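Side-chain contacts in putative uronate isomerase (Thermotoga maritima, PDB 4NAR), which probably acts as a lactate racemase or a close relative of that enzyme, although its own substrate is not established: residues 150-153 and 159-162; 198-203 and 247-252; 145-150 and 243-248; 153-158 and 285-290. One frame throughout, in Å; residues are numbered along the deposited sequence.

Interaction 1 of 4, residues 150-153 and 159-162; sequences GTVP and FSGG. With ACT (acetate ion), chain E.
Ser160 carries OG between its backbone N and carbonyl carbon, chi1 57°, which swings the hydroxyl across to 2.9 Å from Gly150 O, while Thr151 sets OG1 beside its own N, chi1 -64°, 3.1 Å from Ser160 O. The two segments run roughly antiparallel at the base of a small beta-hairpin that follows strand 144-150, in a region with the sequence of the lactate racemase N-terminal domain. Pro153 and Phe159 form an antiparallel non-hydrogen-bonded pair, and beside it Ser160 N gives a nearly straight bond of 2.6 Å to Val152 O. Ser160 OG also lies 3.2 Å from Val152 O, and Thr151 OG1 is hydrogen-bonded to Asn222 as well. The Phe159 ring slants against the proline, with CE1 4.2 Å from Pro153 CG, and Cys253 and Ser256 of helix 241-259 also touch it. An alanine in place of Phe159 would remove the ring that packs on both Pro153 and Cys253 and is likely to leave a gap beside them. A CB on Gly161 would collide with Thr151 OG1, so the chains can approach this closely only without one. At the end away from the turn, one acetate bridges both backbones: Gly150 N donates to its OXT at 3.2 Å and Gly161 N to its O at 3.1 Å.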
loop_
_atom_site.group_PDB
_atom_site.type_symbol
_atom_site.label_atom_id
_atom_site.label_comp_id
_atom_site.label_asym_id
_atom_site.label_seq_id
_atom_site.Cartn_x
_atom_site.Cartn_y
_atom_site.Cartn_z
ATOM N N GLY A 150 0.417 -8.537 3.648
ATOM C CA GLY A 150 0.936 -9.106 2.418
ATOM C C GLY A 150 2.106 -8.315 1.867
ATOM O O GLY A 150 2.126 -7.062 1.948
ATOM N N THR A 151 3.068 -9.036 1.282
ATOM C CA THR A 151 4.333 -8.418 0.875
ATOM C C THR A 151 4.544 -8.410 -0.637
ATOM O O THR A 151 4.498 -9.459 -1.302
ATOM C CB THR A 151 5.553 -9.066 1.580
ATOM O OG1 THR A 151 5.473 -8.840 2.998
ATOM C CG2 THR A 151 6.860 -8.496 1.042
ATOM N N VAL A 152 4.807 -7.209 -1.150
ATOM C CA VAL A 152 4.902 -6.943 -2.576
ATOM C C VAL A 152 5.762 -5.678 -2.709
ATOM O O VAL A 152 5.854 -4.893 -1.764
ATOM C CB VAL A 152 3.461 -6.761 -3.151
ATOM C CG1 VAL A 152 3.357 -5.595 -4.127
ATOM C CG2 VAL A 152 2.963 -8.057 -3.789
ATOM N N PRO A 153 6.439 -5.487 -3.853
ATOM C CA PRO A 153 7.262 -4.270 -3.944
ATOM C C PRO A 153 6.380 -3.028 -3.881
ATOM O O PRO A 153 5.298 -3.034 -4.469
ATOM C CB PRO A 153 7.907 -4.378 -5.325
ATOM C CG PRO A 153 7.802 -5.830 -5.694
ATOM C CD PRO A 153 6.544 -6.325 -5.062
ATOM N N PHE A 159 8.961 -2.394 0.192
ATOM C CA PHE A 159 8.065 -3.539 0.069
ATOM C C PHE A 159 6.862 -3.263 0.964
ATOM O O PHE A 159 6.975 -2.471 1.903
ATOM C CB PHE A 159 8.767 -4.829 0.533
ATOM C CG PHE A 159 9.762 -5.372 -0.468
ATOM C CD1 PHE A 159 9.338 -6.226 -1.494
ATOM C CD2 PHE A 159 11.120 -5.003 -0.413
ATOM C CE1 PHE A 159 10.249 -6.721 -2.446
ATOM C CE2 PHE A 159 12.044 -5.503 -1.367
ATOM C CZ PHE A 159 11.604 -6.357 -2.383
ATOM N N SER A 160 5.722 -3.900 0.688
ATOM C CA SER A 160 4.576 -3.840 1.606
ATOM C C SER A 160 4.656 -4.998 2.600
ATOM O O SER A 160 5.563 -5.828 2.520
ATOM C CB SER A 160 3.249 -3.919 0.851
ATOM O OG SER A 160 3.195 -5.112 0.080
ATOM N N GLY A 161 3.715 -5.058 3.538
ATOM C CA GLY A 161 3.690 -6.145 4.504
ATOM C C GLY A 161 4.357 -5.803 5.819
ATOM O O GLY A 161 4.847 -4.682 6.019
ATOM N N GLY A 162 4.389 -6.778 6.720
ATOM C CA GLY A 162 4.882 -6.521 8.059
ATOM C C GLY A 162 4.212 -5.311 8.697
ATOM O O GLY A 162 2.985 -5.148 8.620
HETATM C C ACT E . -0.040 -4.225 4.138
HETATM O O ACT E . 0.984 -3.695 3.673
HETATM O OXT ACT E . 0.043 -5.457 4.287
HETATM C CH3 ACT E . -1.266 -3.420 4.481
#

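Interaction 2 of 4, residues 198-203 and 247-252; sequences PARKII and RAYEKA
Arg200 and Tyr249 bring together two helices whose backbones stay well apart: segment 198-203 opens helix 198-213, segment 247-252 lies within helix 241-259, and the nearest alpha carbons, Arg200 CA and Tyr249 CA, are 10.9 Å from each other. Two long side chains therefore span the whole interval. With CG anti to its backbone N, chi1 170°, Tyr249 reaches out from its helix, and the arginine chain, bent at chi2 and chi3, folds down over the phenol. Its guanidinium lies over one face of the ring, Arg200 CZ 3.7 Å from the centroid of the Tyr249 ring and the two planes 27° apart. The overlap is offset toward the hydroxyl-bearing end: NH1 of Arg200 is 3.1 Å from CE1 of Tyr249, and the aliphatic CD of Arg200 lies 3.2 Å from Tyr249 OH. The polar ends are held by other partners, since Arg200 NH2 donates to the carbonyl of Gly161 and Tyr249 OH is hydrogen-bonded to Val195 O. These bonds help to fix both flat groups in their stacked orientation. Buried in the protein, the pair is a stacked arginine-tyrosine cation-pi interaction, here joining two helices and, through Gly161, the glycine-rich loop after strand 158-159.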
loop_
_atom_site.group_PDB
_atom_site.type_symbol
_atom_site.label_atom_id
_atom_site.label_comp_id
_atom_site.label_asym_id
_atom_site.label_seq_id
_atom_site.Cartn_x
_atom_site.Cartn_y
_atom_site.Cartn_z
ATOM N N PRO A 198 14.204 4.956 4.258
ATOM C CA PRO A 198 13.752 5.862 5.334
ATOM C C PRO A 198 12.355 5.577 5.907
ATOM O O PRO A 198 12.192 5.635 7.134
ATOM C CB PRO A 198 13.752 7.245 4.660
ATOM C CG PRO A 198 14.754 7.122 3.548
ATOM C CD PRO A 198 14.645 5.703 3.059
ATOM N N ALA A 199 11.372 5.318 5.044
ATOM C CA ALA A 199 9.991 5.068 5.492
ATOM C C ALA A 199 9.917 3.824 6.376
ATOM O O ALA A 199 9.202 3.793 7.383
ATOM C CB ALA A 199 9.053 4.907 4.298
ATOM N N ARG A 200 10.660 2.798 5.980
ATOM C CA ARG A 200 10.739 1.562 6.734
ATOM C C ARG A 200 11.396 1.840 8.129
ATOM O O ARG A 200 10.945 1.326 9.163
ATOM C CB ARG A 200 11.504 0.545 5.875
ATOM C CG ARG A 200 10.983 -0.881 5.863
ATOM C CD ARG A 200 9.623 -1.076 5.159
ATOM N NE ARG A 200 8.773 -1.873 6.039
ATOM C CZ ARG A 200 7.680 -2.560 5.704
ATOM N NH1 ARG A 200 7.218 -2.611 4.457
ATOM N NH2 ARG A 200 7.038 -3.209 6.668
ATOM N N LYS A 201 12.417 2.697 8.174
ATOM C CA LYS A 201 12.989 3.128 9.466
ATOM C C LYS A 201 11.984 3.849 10.368
ATOM O O LYS A 201 11.909 3.570 11.574
ATOM C CB LYS A 201 14.199 4.038 9.260
ATOM C CG LYS A 201 15.468 3.309 8.830
ATOM C CD LYS A 201 16.578 4.317 8.491
ATOM C CE LYS A 201 17.924 3.622 8.317
ATOM N NZ LYS A 201 17.892 2.752 7.113
ATOM N N ILE A 202 11.239 4.791 9.787
ATOM C CA ILE A 202 10.208 5.539 10.512
ATOM C C ILE A 202 9.113 4.597 11.036
ATOM O O ILE A 202 8.694 4.674 12.203
ATOM C CB ILE A 202 9.548 6.601 9.597
ATOM C CG1 ILE A 202 10.544 7.717 9.269
ATOM C CG2 ILE A 202 8.312 7.196 10.254
ATOM C CD1 ILE A 202 10.021 8.705 8.233
ATOM N N ILE A 203 8.664 3.707 10.157
ATOM C CA ILE A 203 7.614 2.757 10.482
ATOM C C ILE A 203 8.026 1.854 11.637
ATOM O O ILE A 203 7.233 1.627 12.565
ATOM C CB ILE A 203 7.229 1.906 9.235
ATOM C CG1 ILE A 203 6.361 2.738 8.283
ATOM C CG2 ILE A 203 6.508 0.609 9.640
ATOM C CD1 ILE A 203 6.081 2.044 6.961
ATOM N N ARG A 247 11.191 -10.224 11.335
ATOM C CA ARG A 247 11.665 -11.478 10.728
ATOM C C ARG A 247 10.803 -11.922 9.534
ATOM O O ARG A 247 11.319 -12.193 8.445
ATOM C CB ARG A 247 11.693 -12.602 11.768
ATOM C CG ARG A 247 12.780 -12.463 12.845
ATOM C CD ARG A 247 12.843 -13.730 13.711
ATOM N NE ARG A 247 11.616 -13.892 14.490
ATOM C CZ ARG A 247 11.459 -13.424 15.727
ATOM N NH1 ARG A 247 12.460 -12.789 16.330
ATOM N NH2 ARG A 247 10.309 -13.599 16.369
ATOM N N ALA A 248 9.491 -11.998 9.760
ATOM C CA ALA A 248 8.538 -12.407 8.727
ATOM C C ALA A 248 8.603 -11.498 7.502
ATOM O O ALA A 248 8.538 -11.986 6.357
ATOM C CB ALA A 248 7.108 -12.461 9.289
ATOM N N TYR A 249 8.748 -10.192 7.743
ATOM C CA TYR A 249 8.906 -9.197 6.664
ATOM C C TYR A 249 10.176 -9.405 5.840
ATOM O O TYR A 249 10.157 -9.251 4.613
ATOM C CB TYR A 249 8.902 -7.763 7.225
ATOM C CG TYR A 249 9.305 -6.675 6.238
ATOM C CD1 TYR A 249 8.462 -6.301 5.203
ATOM C CD2 TYR A 249 10.527 -6.027 6.351
ATOM C CE1 TYR A 249 8.822 -5.306 4.303
ATOM C CE2 TYR A 249 10.904 -5.027 5.457
ATOM C CZ TYR A 249 10.048 -4.666 4.437
ATOM O OH TYR A 249 10.422 -3.670 3.548
ATOM N N GLU A 250 11.282 -9.727 6.511
ATOM C CA GLU A 250 12.554 -9.926 5.815
ATOM C C GLU A 250 12.528 -11.188 4.951
ATOM O O GLU A 250 13.006 -11.196 3.808
ATOM C CB GLU A 250 13.721 -9.955 6.800
ATOM C CG GLU A 250 14.219 -8.566 7.127
ATOM C CD GLU A 250 14.975 -8.490 8.452
ATOM O OE1 GLU A 250 15.025 -9.510 9.195
ATOM O OE2 GLU A 250 15.521 -7.397 8.747
ATOM N N LYS A 251 11.960 -12.254 5.498
ATOM C CA LYS A 251 11.786 -13.465 4.727
ATOM C C LYS A 251 10.874 -13.182 3.546
ATOM O O LYS A 251 11.176 -13.588 2.415
ATOM C CB LYS A 251 11.210 -14.580 5.592
ATOM C CG LYS A 251 12.266 -15.567 6.085
ATOM C CD LYS A 251 12.437 -15.485 7.613
ATOM C CE LYS A 251 12.991 -16.797 8.209
ATOM N NZ LYS A 251 12.865 -16.828 9.714
ATOM N N ALA A 252 9.763 -12.493 3.814
ATOM C CA ALA A 252 8.804 -12.136 2.773
ATOM C C ALA A 252 9.476 -11.408 1.614
ATOM O O ALA A 252 9.263 -11.752 0.450
ATOM C CB ALA A 252 7.692 -11.275 3.343
#

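Interaction 3 of 4, residues 145-150 and 243-248; sequences IFFING and EGFLRA. With ACT (acetate ion), chain E.
Phe245 and Phe147 carry most of this contact, which packs helix 241-259 against one face of the mixed beta-sheet. Along strand 144-150 the side chains alternate: Phe147 and Asn149 face this helix, whereas Phe146 and Ile148 reach helix 45-58. The two phenyl rings make a T-shaped pair, with centroids 5.3 Å apart and planes at 73°. Phe245 supplies the edge: its CZ comes in to 3.5 Å from CG of Phe147. Phe147 CG stands beside its backbone N, chi1 -61°, which brings the ring to the side where Phe245 comes in. Asn149 completes the contact, its ND2 lying 4.1 Å from CE2 of Phe245, with the amide plane turned only 24° from that of the ring. OD1 accepts a bond from Gly162 N, and ND2 is hydrogen-bonded to Thr220 OG1, with a weak further bond to Phe147 O. A serine in place of Phe147 would probably leave the edge of Phe245 without its aromatic partner and open a gap between helix and sheet. The T-shaped arrangement probably adds a modest electrostatic term to what is mainly an apolar contact; helix and strand are joined here without a hydrogen bond.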
loop_
_atom_site.group_PDB
_atom_site.type_symbol
_atom_site.label_atom_id
_atom_site.label_comp_id
_atom_site.label_asym_id
_atom_site.label_seq_id
_atom_site.Cartn_x
_atom_site.Cartn_y
_atom_site.Cartn_z
ATOM N N ILE A 145 -4.143 -10.596 18.844
ATOM C CA ILE A 145 -4.362 -9.760 17.681
ATOM C C ILE A 145 -3.586 -10.361 16.522
ATOM O O ILE A 145 -2.372 -10.577 16.618
ATOM C CB ILE A 145 -3.886 -8.335 17.917
ATOM C CG1 ILE A 145 -4.512 -7.780 19.198
ATOM C CG2 ILE A 145 -4.263 -7.466 16.721
ATOM C CD1 ILE A 145 -4.224 -6.302 19.437
ATOM N N PHE A 146 -4.292 -10.631 15.429
ATOM C CA PHE A 146 -3.707 -11.282 14.270
ATOM C C PHE A 146 -3.673 -10.290 13.140
ATOM O O PHE A 146 -4.705 -9.767 12.733
ATOM C CB PHE A 146 -4.567 -12.474 13.874
ATOM C CG PHE A 146 -4.798 -13.441 15.000
ATOM C CD1 PHE A 146 -5.959 -13.381 15.752
ATOM C CD2 PHE A 146 -3.838 -14.404 15.317
ATOM C CE1 PHE A 146 -6.174 -14.275 16.802
ATOM C CE2 PHE A 146 -4.042 -15.293 16.362
ATOM C CZ PHE A 146 -5.216 -15.231 17.104
ATOM N N PHE A 147 -2.487 -10.007 12.642
ATOM C CA PHE A 147 -2.361 -9.089 11.531
ATOM C C PHE A 147 -2.067 -9.914 10.270
ATOM O O PHE A 147 -0.962 -10.451 10.117
ATOM C CB PHE A 147 -1.205 -8.116 11.770
ATOM C CG PHE A 147 -1.354 -7.247 13.000
ATOM C CD1 PHE A 147 -1.778 -5.921 12.887
ATOM C CD2 PHE A 147 -1.025 -7.740 14.274
ATOM C CE1 PHE A 147 -1.890 -5.098 14.027
ATOM C CE2 PHE A 147 -1.134 -6.933 15.410
ATOM C CZ PHE A 147 -1.559 -5.610 15.287
ATOM N N ILE A 148 -3.046 -10.028 9.376
ATOM C CA ILE A 148 -2.833 -10.726 8.112
ATOM C C ILE A 148 -2.386 -9.682 7.089
ATOM O O ILE A 148 -3.189 -8.883 6.577
ATOM C CB ILE A 148 -4.116 -11.437 7.622
ATOM C CG1 ILE A 148 -4.710 -12.294 8.748
ATOM C CG2 ILE A 148 -3.819 -12.279 6.384
ATOM C CD1 ILE A 148 -6.074 -12.894 8.421
ATOM N N ASN A 149 -1.092 -9.661 6.800
ATOM C CA ASN A 149 -0.551 -8.652 5.894
ATOM C C ASN A 149 0.033 -9.322 4.646
ATOM O O ASN A 149 0.137 -10.545 4.589
ATOM C CB ASN A 149 0.502 -7.818 6.636
ATOM C CG ASN A 149 1.565 -8.692 7.319
ATOM O OD1 ASN A 149 2.660 -8.874 6.780
ATOM N ND2 ASN A 149 1.246 -9.222 8.516
ATOM N N GLY A 150 0.417 -8.537 3.648
ATOM C CA GLY A 150 0.936 -9.106 2.418
ATOM C C GLY A 150 2.106 -8.315 1.867
ATOM O O GLY A 150 2.126 -7.062 1.948
ATOM N N GLU A 243 9.432 -8.129 17.027
ATOM C CA GLU A 243 10.583 -8.779 16.387
ATOM C C GLU A 243 10.129 -9.807 15.355
ATOM O O GLU A 243 10.823 -10.049 14.356
ATOM C CB GLU A 243 11.492 -9.468 17.422
ATOM C CG GLU A 243 12.089 -8.539 18.463
ATOM C CD GLU A 243 13.174 -7.622 17.886
ATOM O OE1 GLU A 243 13.540 -7.795 16.686
ATOM O OE2 GLU A 243 13.664 -6.731 18.640
ATOM N N GLY A 244 8.975 -10.425 15.610
ATOM C CA GLY A 244 8.412 -11.374 14.674
ATOM C C GLY A 244 8.043 -10.697 13.369
ATOM O O GLY A 244 8.268 -11.256 12.276
ATOM N N PHE A 245 7.472 -9.497 13.481
ATOM C CA PHE A 245 7.043 -8.738 12.316
ATOM C C PHE A 245 8.249 -8.479 11.424
ATOM O O PHE A 245 8.174 -8.622 10.198
ATOM C CB PHE A 245 6.447 -7.401 12.750
ATOM C CG PHE A 245 4.950 -7.370 12.751
ATOM C CD1 PHE A 245 4.228 -7.632 13.915
ATOM C CD2 PHE A 245 4.254 -7.045 11.585
ATOM C CE1 PHE A 245 2.841 -7.588 13.909
ATOM C CE2 PHE A 245 2.859 -6.994 11.574
ATOM C CZ PHE A 245 2.155 -7.254 12.734
ATOM N N LEU A 246 9.352 -8.078 12.060
ATOM C CA LEU A 246 10.627 -7.837 11.381
ATOM C C LEU A 246 11.163 -9.080 10.650
ATOM O O LEU A 246 11.538 -8.996 9.479
ATOM C CB LEU A 246 11.661 -7.295 12.382
ATOM C CG LEU A 246 11.785 -5.762 12.487
ATOM C CD1 LEU A 246 10.483 -5.038 12.155
ATOM C CD2 LEU A 246 12.284 -5.313 13.866
ATOM N N ARG A 247 11.191 -10.224 11.335
ATOM C CA ARG A 247 11.665 -11.478 10.728
ATOM C C ARG A 247 10.803 -11.922 9.534
ATOM O O ARG A 247 11.319 -12.193 8.445
ATOM C CB ARG A 247 11.693 -12.602 11.768
ATOM C CG ARG A 247 12.780 -12.463 12.845
ATOM C CD ARG A 247 12.843 -13.730 13.711
ATOM N NE ARG A 247 11.616 -13.892 14.490
ATOM C CZ ARG A 247 11.459 -13.424 15.727
ATOM N NH1 ARG A 247 12.460 -12.789 16.330
ATOM N NH2 ARG A 247 10.309 -13.599 16.369
ATOM N N ALA A 248 9.491 -11.998 9.760
ATOM C CA ALA A 248 8.538 -12.407 8.727
ATOM C C ALA A 248 8.603 -11.498 7.502
ATOM O O ALA A 248 8.538 -11.986 6.357
ATOM C CB ALA A 248 7.108 -12.461 9.289
HETATM C C ACT E . -0.040 -4.225 4.138
HETATM O O ACT E . 0.984 -3.695 3.673
HETATM O OXT ACT E . 0.043 -5.457 4.287
HETATM C CH3 ACT E . -1.266 -3.420 4.481
#

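Interaction 4 of 4, residues 153-158 and 285-290; sequences PHESTG and AGKGSY. With SO4 (sulfate ion), chain C.
Glu155 and Tyr290 mark the closest backbone approach, 6.1 Å between their CA atoms, where the hairpin turn 153-158, closed by a bond from His154 N to Gly158 O, meets the short helix 287-290. Glu155 has its CG between the backbone N and the carbonyl carbon and bends again at chi2, -80°. The folded chain lies against the CD2-CE2 side of the Tyr290 ring: Glu155 CG is 3.4 Å from Tyr290 CD2, and the carboxylate plane makes 25° with the ring. Glu155 OE2 then forms a salt bridge with Lys287 NZ at 3.0 Å, while OE1 accepts only a weak bond from the same nitrogen. OE1 also sits over the centre of one face of the His154 imidazole, 3.5 Å above its plane. That imidazole is gripped from both nitrogens: Ser156 N donates to ND1 at 3.1 Å, from a position tilted out of the ring plane, and NE2 gives a nearly straight bond of 2.8 Å to O3 of a bound sulfate. Lys287 NZ reaches the sulfate as well, through weak bonds to O3 and O4, and Arg41 and Lys164 complete the group around it. Lys287 therefore has two anionic partners, the Glu155 carboxylate and the sulfate. The carboxylate probably helps to hold the ammonium group in position, and the gathering of basic side chains round one sulfate, probably taken up from the crystallisation liquor, is consistent with an anion-binding pocket between the hairpin and helix 287-290.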
loop_
_atom_site.group_PDB
_atom_site.type_symbol
_atom_site.label_atom_id
_atom_site.label_comp_id
_atom_site.label_asym_id
_atom_site.label_seq_id
_atom_site.Cartn_x
_atom_site.Cartn_y
_atom_site.Cartn_z
ATOM N N PRO A 153 6.439 -5.487 -3.853
ATOM C CA PRO A 153 7.262 -4.270 -3.944
ATOM C C PRO A 153 6.380 -3.028 -3.881
ATOM O O PRO A 153 5.298 -3.034 -4.469
ATOM C CB PRO A 153 7.907 -4.378 -5.325
ATOM C CG PRO A 153 7.802 -5.830 -5.694
ATOM C CD PRO A 153 6.544 -6.325 -5.062
ATOM N N HIS A 154 6.830 -1.986 -3.185
ATOM C CA HIS A 154 5.981 -0.834 -2.925
ATOM C C HIS A 154 6.715 0.487 -3.118
ATOM O O HIS A 154 7.887 0.632 -2.716
ATOM C CB HIS A 154 5.407 -0.925 -1.512
ATOM C CG HIS A 154 4.238 -0.012 -1.266
ATOM N ND1 HIS A 154 4.388 1.305 -0.881
ATOM C CD2 HIS A 154 2.903 -0.242 -1.318
ATOM C CE1 HIS A 154 3.191 1.850 -0.714
ATOM N NE2 HIS A 154 2.276 0.934 -0.974
ATOM N N GLU A 155 6.000 1.444 -3.717
ATOM C CA GLU A 155 6.561 2.729 -4.127
ATOM C C GLU A 155 6.971 3.647 -2.962
ATOM O O GLU A 155 7.773 4.572 -3.165
ATOM C CB GLU A 155 5.557 3.480 -5.014
ATOM C CG GLU A 155 4.294 3.940 -4.259
ATOM C CD GLU A 155 3.258 2.806 -4.075
ATOM O OE1 GLU A 155 3.551 1.630 -4.437
ATOM O OE2 GLU A 155 2.137 3.086 -3.574
ATOM N N SER A 156 6.411 3.417 -1.770
ATOM C CA SER A 156 6.699 4.268 -0.604
ATOM C C SER A 156 7.463 3.542 0.512
ATOM O O SER A 156 8.187 4.173 1.282
ATOM C CB SER A 156 5.421 4.876 -0.002
ATOM O OG SER A 156 4.725 5.682 -0.939
ATOM N N THR A 157 7.291 2.230 0.615
ATOM C CA THR A 157 7.920 1.485 1.707
ATOM C C THR A 157 8.884 0.385 1.254
ATOM O O THR A 157 9.126 -0.560 2.005
ATOM C CB THR A 157 6.856 0.848 2.627
ATOM O OG1 THR A 157 6.060 -0.077 1.866
ATOM C CG2 THR A 157 5.955 1.930 3.228
ATOM N N GLY A 158 9.413 0.501 0.030
ATOM C CA GLY A 158 10.280 -0.518 -0.553
ATOM C C GLY A 158 9.503 -1.785 -0.855
ATOM O O GLY A 158 9.392 -2.211 -2.009
ATOM N N ALA A 285 -4.480 3.544 -8.677
ATOM C CA ALA A 285 -4.156 3.199 -10.062
ATOM C C ALA A 285 -2.789 3.765 -10.471
ATOM O O ALA A 285 -2.178 3.294 -11.449
ATOM C CB ALA A 285 -5.231 3.653 -11.006
ATOM N N GLY A 286 -2.310 4.749 -9.704
ATOM C CA GLY A 286 -0.974 5.305 -9.886
ATOM C C GLY A 286 0.146 4.265 -9.796
ATOM O O GLY A 286 1.249 4.501 -10.313
ATOM N N LYS A 287 -0.127 3.128 -9.145
ATOM C CA LYS A 287 0.789 1.968 -9.161
ATOM C C LYS A 287 1.271 1.598 -10.573
ATOM O O LYS A 287 2.387 1.093 -10.751
ATOM C CB LYS A 287 0.132 0.746 -8.513
ATOM C CG LYS A 287 0.451 0.574 -7.031
ATOM C CD LYS A 287 -0.722 -0.061 -6.280
ATOM C CE LYS A 287 -0.339 -0.403 -4.851
ATOM N NZ LYS A 287 0.234 0.780 -4.125
ATOM N N GLY A 288 0.421 1.864 -11.566
ATOM C CA GLY A 288 0.781 1.679 -12.959
ATOM C C GLY A 288 2.003 2.480 -13.364
ATOM O O GLY A 288 2.854 1.982 -14.110
ATOM N N SER A 289 2.102 3.718 -12.882
ATOM C CA SER A 289 3.305 4.510 -13.129
ATOM C C SER A 289 4.504 4.057 -12.262
ATOM O O SER A 289 5.614 3.843 -12.790
ATOM C CB SER A 289 3.023 5.998 -12.936
ATOM O OG SER A 289 4.226 6.754 -12.900
ATOM N N TYR A 290 4.284 3.892 -10.950
ATOM C CA TYR A 290 5.393 3.572 -10.034
ATOM C C TYR A 290 6.167 2.322 -10.456
ATOM O O TYR A 290 7.398 2.281 -10.334
ATOM C CB TYR A 290 4.924 3.348 -8.593
ATOM C CG TYR A 290 3.864 4.295 -8.090
ATOM C CD1 TYR A 290 3.882 5.650 -8.416
ATOM C CD2 TYR A 290 2.834 3.831 -7.279
ATOM C CE1 TYR A 290 2.909 6.505 -7.947
ATOM C CE2 TYR A 290 1.848 4.685 -6.803
ATOM C CZ TYR A 290 1.888 6.020 -7.141
ATOM O OH TYR A 290 0.903 6.867 -6.674
HETATM S S SO4 C . -1.007 -0.150 -0.654
HETATM O O1 SO4 C . -0.116 -0.949 0.214
HETATM O O2 SO4 C . -2.349 -0.079 -0.046
HETATM O O3 SO4 C . -0.514 1.223 -0.850
HETATM O O4 SO4 C . -1.084 -0.836 -1.948
#

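In the fold
Strand 144-150 leads into three of the contacts. It opens interaction 3, whose long loop runs to helix 241-259, and its end opens interaction 1, which closes the short hairpin loop at 159-162, inside that longer loop. The hairpin turn in between starts interaction 4, which shares Pro153 with interaction 1 and closes only at 285-290. Interactions 3 and 4 therefore cross, while interaction 2 follows interaction 1 in series, lies nested within the loop of interaction 4 and ends on the same helix as interaction 3. Arg200 bonds to Gly161 and Asn149 to Gly162, joining interactions 2 and 3 to interaction 1. Together they tie the mixed sheet, helices 198-213 and 241-259, the hairpin and helix 287-290.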